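Local atomic coordinates of GH62 hydrolase (Scytalidium thermophilum, PDB entry 4PVA), a protein that probably removes arabinofuranosyl side groups from arabinoxylan, as an alpha-L-arabinofuranosidase of glycoside hydrolase family 62. Residues 60-74 / 87-101. Sequence-based numbering, arbitrary orientation.
Sequences FASTAKSEGYNMVYF and FYYLDQAPLGYGYRA. With PO4 (phosphate ion), chain D; PO4 (phosphate ion), chain C.
F87 CE1 lies over one face of the F74 ring, the two planes turned 39° apart in an oblique aromatic pair. V72 CG2 lies over one face of F87, while CG1 touches both F87 CD2 and the Y89 ring, 3.4 Å from Y89 CD1; T63 CG2 reaches that ring at its edge. At the edge of F60 sits L90 CD1, and Y73 CD1 lies over one face, toward the rim. Of the R100 guanidinium, one face carries Y97 O, toward the rim, while L95 and a hydrogen-bonded phosphate, probably from the crystallisation liquor, lie in plane at the edge. The aromatic rings flank a short antiparallel pairing in which Y73 and Y88 form the hydrogen-bonded pair; L90 N gives one more bond to M71 O (2.9 Å).

Beyond it an amide holds a loop by its carbonyls, an example of a side chain substituting for strand pairing where a sheet edge gives way to a loop. With CG anti to the backbone N (chi1 -157°), N70 extends ND2 to G98 O at 2.8 Å and, nearly straight at 175°, to G96 O at 3.2 Å. Its OD1 accepts from M71 N, which probably fixes the amide's rotation. R100 N donates to Y69 O (3.3 Å), and its NE and NH2 grip L95 O side-on. A leucine in place of R100 would probably leave L95 O without both donors and the loop around L95 less firmly held. The methyl CE of selenomethionine M71 lies between L95 CD1 and R100 CB, 3.7 Å from each.

Strand 88-89 closes the outer side of the antiparallel sheet begun by 44-53, one blade of the five-bladed beta-propeller known for this family. The chain then crosses to strand 101-108 of the next sheet, where P103, and Y118 on strand 113-119, pack against M71.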
loop_
_atom_site.group_PDB
_atom_site.type_symbol
_atom_site.label_atom_id
_atom_site.label_comp_id
_atom_site.label_asym_id
_atom_site.label_seq_id
_atom_site.Cartn_x
_atom_site.Cartn_y
_atom_site.Cartn_z
ATOM N N PHE A 60 -10.248 0.568 1.269
ATOM C CA PHE A 60 -10.058 -0.511 2.233
ATOM C C PHE A 60 -8.954 -0.065 3.159
ATOM O O PHE A 60 -7.957 0.519 2.713
ATOM C CB PHE A 60 -9.685 -1.833 1.553
ATOM C CG PHE A 60 -10.720 -2.325 0.552
ATOM C CD1 PHE A 60 -10.831 -1.719 -0.699
ATOM C CD2 PHE A 60 -11.580 -3.353 0.867
ATOM C CE1 PHE A 60 -11.784 -2.134 -1.610
ATOM C CE2 PHE A 60 -12.511 -3.792 -0.060
ATOM C CZ PHE A 60 -12.597 -3.174 -1.287
ATOM N N ALA A 61 -9.107 -0.294 4.447
ATOM C CA ALA A 61 -8.151 0.091 5.464
ATOM C C ALA A 61 -8.126 -0.937 6.578
ATOM O O ALA A 61 -9.037 -1.781 6.669
ATOM C CB ALA A 61 -8.487 1.474 6.031
ATOM N N SER A 62 -7.117 -0.888 7.434
ATOM C CA SER A 62 -7.069 -1.758 8.586
ATOM C C SER A 62 -7.515 -1.047 9.810
ATOM O O SER A 62 -7.300 0.143 9.995
ATOM C CB SER A 62 -5.699 -2.309 8.826
ATOM O OG SER A 62 -5.299 -3.078 7.675
ATOM N N THR A 63 -8.169 -1.795 10.674
ATOM C CA THR A 63 -8.470 -1.377 12.035
ATOM C C THR A 63 -7.381 -1.912 12.934
ATOM O O THR A 63 -6.969 -3.070 12.803
ATOM C CB THR A 63 -9.858 -1.872 12.493
ATOM O OG1 THR A 63 -9.881 -3.312 12.451
ATOM C CG2 THR A 63 -10.924 -1.334 11.614
ATOM N N ALA A 64 -6.907 -1.081 13.866
ATOM C CA ALA A 64 -5.874 -1.482 14.792
ATOM C C ALA A 64 -6.274 -1.144 16.205
ATOM O O ALA A 64 -6.750 -0.037 16.454
ATOM C CB ALA A 64 -4.586 -0.773 14.442
ATOM N N LYS A 65 -6.027 -2.083 17.103
ATOM C CA LYS A 65 -6.160 -1.857 18.545
ATOM C C LYS A 65 -5.191 -2.845 19.179
ATOM O O LYS A 65 -4.671 -3.719 18.523
ATOM C CB LYS A 65 -7.615 -2.021 19.024
ATOM C CG LYS A 65 -8.283 -3.270 18.488
ATOM C CD LYS A 65 -9.711 -3.407 19.026
ATOM C CE LYS A 65 -10.447 -4.534 18.332
ATOM N NZ LYS A 65 -11.807 -4.783 18.880
ATOM N N SER A 66 -5.000 -2.737 20.486
ATOM C CA SER A 66 -4.126 -3.686 21.158
ATOM C C SER A 66 -4.569 -5.139 20.964
ATOM O O SER A 66 -3.745 -6.017 20.879
ATOM C CB SER A 66 -3.956 -3.313 22.632
ATOM O OG SER A 66 -3.176 -2.115 22.705
ATOM N N GLU A 67 -5.874 -5.372 20.840
ATOM C CA GLU A 67 -6.394 -6.723 20.664
ATOM C C GLU A 67 -6.059 -7.342 19.314
ATOM O O GLU A 67 -5.978 -8.559 19.190
ATOM C CB GLU A 67 -7.917 -6.709 20.863
ATOM C CG GLU A 67 -8.621 -8.065 20.796
ATOM C CD GLU A 67 -8.884 -8.568 19.375
ATOM O OE1 GLU A 67 -8.874 -9.810 19.200
ATOM O OE2 GLU A 67 -9.075 -7.759 18.421
ATOM N N GLY A 68 -5.890 -6.517 18.278
ATOM C CA GLY A 68 -5.626 -7.087 16.990
ATOM C C GLY A 68 -5.920 -6.186 15.815
ATOM O O GLY A 68 -6.241 -5.004 15.968
ATOM N N TYR A 69 -5.847 -6.811 14.645
ATOM C CA TYR A 69 -6.037 -6.171 13.342
ATOM C C TYR A 69 -7.086 -6.863 12.541
ATOM O O TYR A 69 -7.104 -8.095 12.437
ATOM C CB TYR A 69 -4.763 -6.194 12.495
ATOM C CG TYR A 69 -3.780 -5.153 12.876
ATOM C CD1 TYR A 69 -3.032 -5.254 14.030
ATOM C CD2 TYR A 69 -3.568 -4.044 12.061
ATOM C CE1 TYR A 69 -2.146 -4.246 14.396
ATOM C CE2 TYR A 69 -2.679 -3.060 12.398
ATOM C CZ TYR A 69 -1.961 -3.165 13.554
ATOM O OH TYR A 69 -1.075 -2.165 13.896
ATOM N N ASN A 70 -7.934 -6.092 11.901
ATOM C CA ASN A 70 -8.805 -6.595 10.858
ATOM C C ASN A 70 -9.033 -5.438 9.856
ATOM O O ASN A 70 -8.210 -4.505 9.848
ATOM C CB ASN A 70 -10.061 -7.207 11.459
ATOM C CG ASN A 70 -10.728 -8.202 10.531
ATOM O OD1 ASN A 70 -11.482 -7.803 9.648
ATOM N ND2 ASN A 70 -10.586 -9.482 10.818
HETATM N N MSE A 71 -10.013 -5.505 8.966
HETATM C CA MSE A 71 -10.116 -4.542 7.864
HETATM C C MSE A 71 -11.531 -4.055 7.674
HETATM O O MSE A 71 -12.512 -4.734 8.065
HETATM C CB MSE A 71 -9.538 -5.135 6.554
HETATM C CG MSE A 71 -8.078 -5.575 6.733
HETATM SE SE MSE A 71 -7.284 -6.268 5.110
HETATM C CE MSE A 71 -8.548 -7.743 4.811
ATOM N N VAL A 72 -11.613 -2.897 7.056
ATOM C CA VAL A 72 -12.885 -2.241 6.756
ATOM C C VAL A 72 -12.919 -1.810 5.313
ATOM O O VAL A 72 -11.866 -1.511 4.727
ATOM C CB VAL A 72 -13.162 -0.986 7.613
ATOM C CG1 VAL A 72 -13.498 -1.375 9.030
ATOM C CG2 VAL A 72 -12.043 0.056 7.555
ATOM N N TYR A 73 -14.114 -1.760 4.748
ATOM C CA TYR A 73 -14.381 -1.135 3.482
ATOM C C TYR A 73 -15.337 0.048 3.704
ATOM O O TYR A 73 -16.298 -0.072 4.475
ATOM C CB TYR A 73 -15.009 -2.141 2.514
ATOM C CG TYR A 73 -15.657 -1.499 1.321
ATOM C CD1 TYR A 73 -14.900 -1.055 0.248
ATOM C CD2 TYR A 73 -17.032 -1.297 1.291
ATOM C CE1 TYR A 73 -15.481 -0.447 -0.845
ATOM C CE2 TYR A 73 -17.634 -0.672 0.212
ATOM C CZ TYR A 73 -16.875 -0.249 -0.854
ATOM O OH TYR A 73 -17.509 0.378 -1.918
ATOM N N PHE A 74 -15.129 1.128 2.974
ATOM C CA PHE A 74 -16.089 2.209 2.931
ATOM C C PHE A 74 -15.950 2.974 1.616
ATOM O O PHE A 74 -14.929 2.893 0.937
ATOM C CB PHE A 74 -15.948 3.123 4.150
ATOM C CG PHE A 74 -14.590 3.739 4.336
ATOM C CD1 PHE A 74 -13.538 3.013 4.893
ATOM C CD2 PHE A 74 -14.361 5.054 3.984
ATOM C CE1 PHE A 74 -12.305 3.610 5.090
ATOM C CE2 PHE A 74 -13.110 5.642 4.168
ATOM C CZ PHE A 74 -12.088 4.911 4.726
ATOM N N PHE A 87 -18.725 2.234 7.969
ATOM C CA PHE A 87 -17.749 1.192 7.728
ATOM C C PHE A 87 -18.454 -0.138 7.537
ATOM O O PHE A 87 -19.384 -0.468 8.291
ATOM C CB PHE A 87 -16.800 1.034 8.919
ATOM C CG PHE A 87 -15.778 2.128 9.078
ATOM C CD1 PHE A 87 -15.557 3.123 8.118
ATOM C CD2 PHE A 87 -14.992 2.132 10.216
ATOM C CE1 PHE A 87 -14.578 4.099 8.305
ATOM C CE2 PHE A 87 -14.030 3.113 10.419
ATOM C CZ PHE A 87 -13.820 4.087 9.464
ATOM N N TYR A 88 -18.051 -0.889 6.528
ATOM C CA TYR A 88 -18.347 -2.311 6.498
ATOM C C TYR A 88 -17.163 -3.048 7.094
ATOM O O TYR A 88 -16.071 -3.069 6.496
ATOM C CB TYR A 88 -18.650 -2.814 5.093
ATOM C CG TYR A 88 -19.132 -4.248 5.098
ATOM C CD1 TYR A 88 -18.241 -5.311 5.162
ATOM C CD2 TYR A 88 -20.507 -4.542 5.097
ATOM C CE1 TYR A 88 -18.688 -6.618 5.188
ATOM C CE2 TYR A 88 -20.949 -5.850 5.130
ATOM C CZ TYR A 88 -20.044 -6.878 5.185
ATOM O OH TYR A 88 -20.461 -8.194 5.219
ATOM N N TYR A 89 -17.324 -3.643 8.268
ATOM C CA TYR A 89 -16.289 -4.430 8.916
ATOM C C TYR A 89 -16.193 -5.779 8.222
ATOM O O TYR A 89 -17.132 -6.586 8.226
ATOM C CB TYR A 89 -16.582 -4.552 10.396
ATOM C CG TYR A 89 -16.450 -3.244 11.141
ATOM C CD1 TYR A 89 -15.213 -2.785 11.546
ATOM C CD2 TYR A 89 -17.552 -2.467 11.452
ATOM C CE1 TYR A 89 -15.065 -1.619 12.236
ATOM C CE2 TYR A 89 -17.419 -1.285 12.155
ATOM C CZ TYR A 89 -16.164 -0.869 12.555
ATOM O OH TYR A 89 -16.015 0.302 13.245
ATOM N N LEU A 90 -15.054 -6.018 7.576
ATOM C CA LEU A 90 -14.942 -7.127 6.659
ATOM C C LEU A 90 -14.931 -8.505 7.327
ATOM O O LEU A 90 -15.098 -9.505 6.644
ATOM C CB LEU A 90 -13.702 -6.926 5.787
ATOM C CG LEU A 90 -13.927 -5.841 4.727
ATOM C CD1 LEU A 90 -12.614 -5.355 4.144
ATOM C CD2 LEU A 90 -14.772 -6.333 3.579
ATOM N N ASP A 91 -14.777 -8.541 8.648
ATOM C CA ASP A 91 -14.993 -9.794 9.395
ATOM C C ASP A 91 -16.422 -10.327 9.317
ATOM O O ASP A 91 -16.630 -11.493 9.683
ATOM C CB ASP A 91 -14.479 -9.716 10.837
ATOM C CG ASP A 91 -15.107 -8.598 11.637
ATOM O OD1 ASP A 91 -16.261 -8.223 11.396
ATOM O OD2 ASP A 91 -14.404 -8.081 12.519
ATOM N N GLN A 92 -17.337 -9.516 8.788
ATOM C CA GLN A 92 -18.731 -9.928 8.521
ATOM C C GLN A 92 -18.875 -10.638 7.192
ATOM O O GLN A 92 -19.892 -11.286 6.949
ATOM C CB GLN A 92 -19.666 -8.704 8.529
ATOM C CG GLN A 92 -19.640 -7.972 9.844
ATOM C CD GLN A 92 -20.004 -8.884 10.947
ATOM O OE1 GLN A 92 -21.166 -9.339 11.015
ATOM N NE2 GLN A 92 -19.037 -9.233 11.798
ATOM N N ALA A 93 -17.884 -10.480 6.307
ATOM C CA ALA A 93 -17.821 -11.226 5.052
ATOM C C ALA A 93 -17.130 -12.568 5.326
ATOM O O ALA A 93 -16.577 -12.790 6.407
ATOM C CB ALA A 93 -17.021 -10.431 4.003
ATOM N N PRO A 94 -17.125 -13.476 4.341
ATOM C CA PRO A 94 -16.359 -14.721 4.484
ATOM C C PRO A 94 -14.888 -14.457 4.808
ATOM O O PRO A 94 -14.264 -15.247 5.511
ATOM C CB PRO A 94 -16.547 -15.419 3.129
ATOM C CG PRO A 94 -17.919 -14.943 2.714
ATOM C CD PRO A 94 -17.984 -13.509 3.147
ATOM N N LEU A 95 -14.351 -13.311 4.349
ATOM C CA LEU A 95 -13.008 -12.840 4.724
ATOM C C LEU A 95 -12.758 -13.062 6.221
ATOM O O LEU A 95 -11.721 -13.616 6.647
ATOM C CB LEU A 95 -12.852 -11.395 4.289
ATOM C CG LEU A 95 -11.425 -10.855 4.369
ATOM C CD1 LEU A 95 -11.259 -9.717 3.365
ATOM C CD2 LEU A 95 -11.200 -10.355 5.789
ATOM N N GLY A 96 -13.747 -12.666 7.031
ATOM C CA GLY A 96 -13.884 -13.209 8.373
ATOM C C GLY A 96 -13.018 -12.661 9.492
ATOM O O GLY A 96 -12.160 -11.805 9.326
ATOM N N TYR A 97 -13.311 -13.170 10.677
ATOM C CA TYR A 97 -12.555 -12.872 11.870
ATOM C C TYR A 97 -11.159 -13.459 11.785
ATOM O O TYR A 97 -10.930 -14.478 11.148
ATOM C CB TYR A 97 -13.295 -13.428 13.116
ATOM C CG TYR A 97 -14.472 -12.555 13.477
ATOM C CD1 TYR A 97 -15.717 -12.746 12.885
ATOM C CD2 TYR A 97 -14.309 -11.459 14.329
ATOM C CE1 TYR A 97 -16.792 -11.917 13.215
ATOM C CE2 TYR A 97 -15.364 -10.622 14.641
ATOM C CZ TYR A 97 -16.588 -10.860 14.082
ATOM O OH TYR A 97 -17.610 -9.982 14.420
ATOM N N GLY A 98 -10.267 -12.875 12.553
ATOM C CA GLY A 98 -8.882 -13.295 12.559
ATOM C C GLY A 98 -8.016 -12.108 12.262
ATOM O O GLY A 98 -8.525 -10.996 12.045
ATOM N N TYR A 99 -6.722 -12.342 12.230
ATOM C CA TYR A 99 -5.738 -11.345 11.851
ATOM C C TYR A 99 -5.712 -11.124 10.360
ATOM O O TYR A 99 -5.456 -12.064 9.605
ATOM C CB TYR A 99 -4.374 -11.790 12.330
ATOM C CG TYR A 99 -3.285 -10.848 11.924
ATOM C CD1 TYR A 99 -3.017 -9.714 12.642
ATOM C CD2 TYR A 99 -2.490 -11.144 10.853
ATOM C CE1 TYR A 99 -1.999 -8.851 12.274
ATOM C CE2 TYR A 99 -1.486 -10.298 10.451
ATOM C CZ TYR A 99 -1.241 -9.151 11.172
ATOM O OH TYR A 99 -0.205 -8.319 10.771
ATOM N N ARG A 100 -6.004 -9.895 9.935
ATOM C CA ARG A 100 -5.788 -9.472 8.561
ATOM C C ARG A 100 -5.384 -8.016 8.584
ATOM O O ARG A 100 -5.963 -7.237 9.344
ATOM C CB ARG A 100 -7.041 -9.560 7.708
ATOM C CG ARG A 100 -7.655 -10.938 7.474
ATOM C CD ARG A 100 -8.688 -11.329 8.507
ATOM N NE ARG A 100 -9.356 -12.618 8.213
ATOM C CZ ARG A 100 -8.805 -13.818 8.352
ATOM N NH1 ARG A 100 -7.574 -13.976 8.826
ATOM N NH2 ARG A 100 -9.518 -14.884 8.042
ATOM N N ALA A 101 -4.427 -7.626 7.751
ATOM C CA ALA A 101 -3.960 -6.260 7.746
ATOM C C ALA A 101 -3.368 -5.882 6.412
ATOM O O ALA A 101 -2.887 -6.720 5.632
ATOM C CB ALA A 101 -2.907 -6.071 8.822
HETATM P P PO4 D . -12.909 -6.461 15.725
HETATM O O1 PO4 D . -11.694 -7.155 15.128
HETATM O O2 PO4 D . -13.086 -6.679 17.224
HETATM O O3 PO4 D . -12.719 -5.011 15.524
HETATM O O4 PO4 D . -14.144 -6.961 15.017
HETATM P P PO4 C . -6.895 -17.751 8.372
HETATM O O1 PO4 C . -6.307 -16.396 8.004
HETATM O O2 PO4 C . -6.113 -18.451 9.505
HETATM O O3 PO4 C . -6.761 -18.604 7.153
HETATM O O4 PO4 C . -8.391 -17.572 8.623
#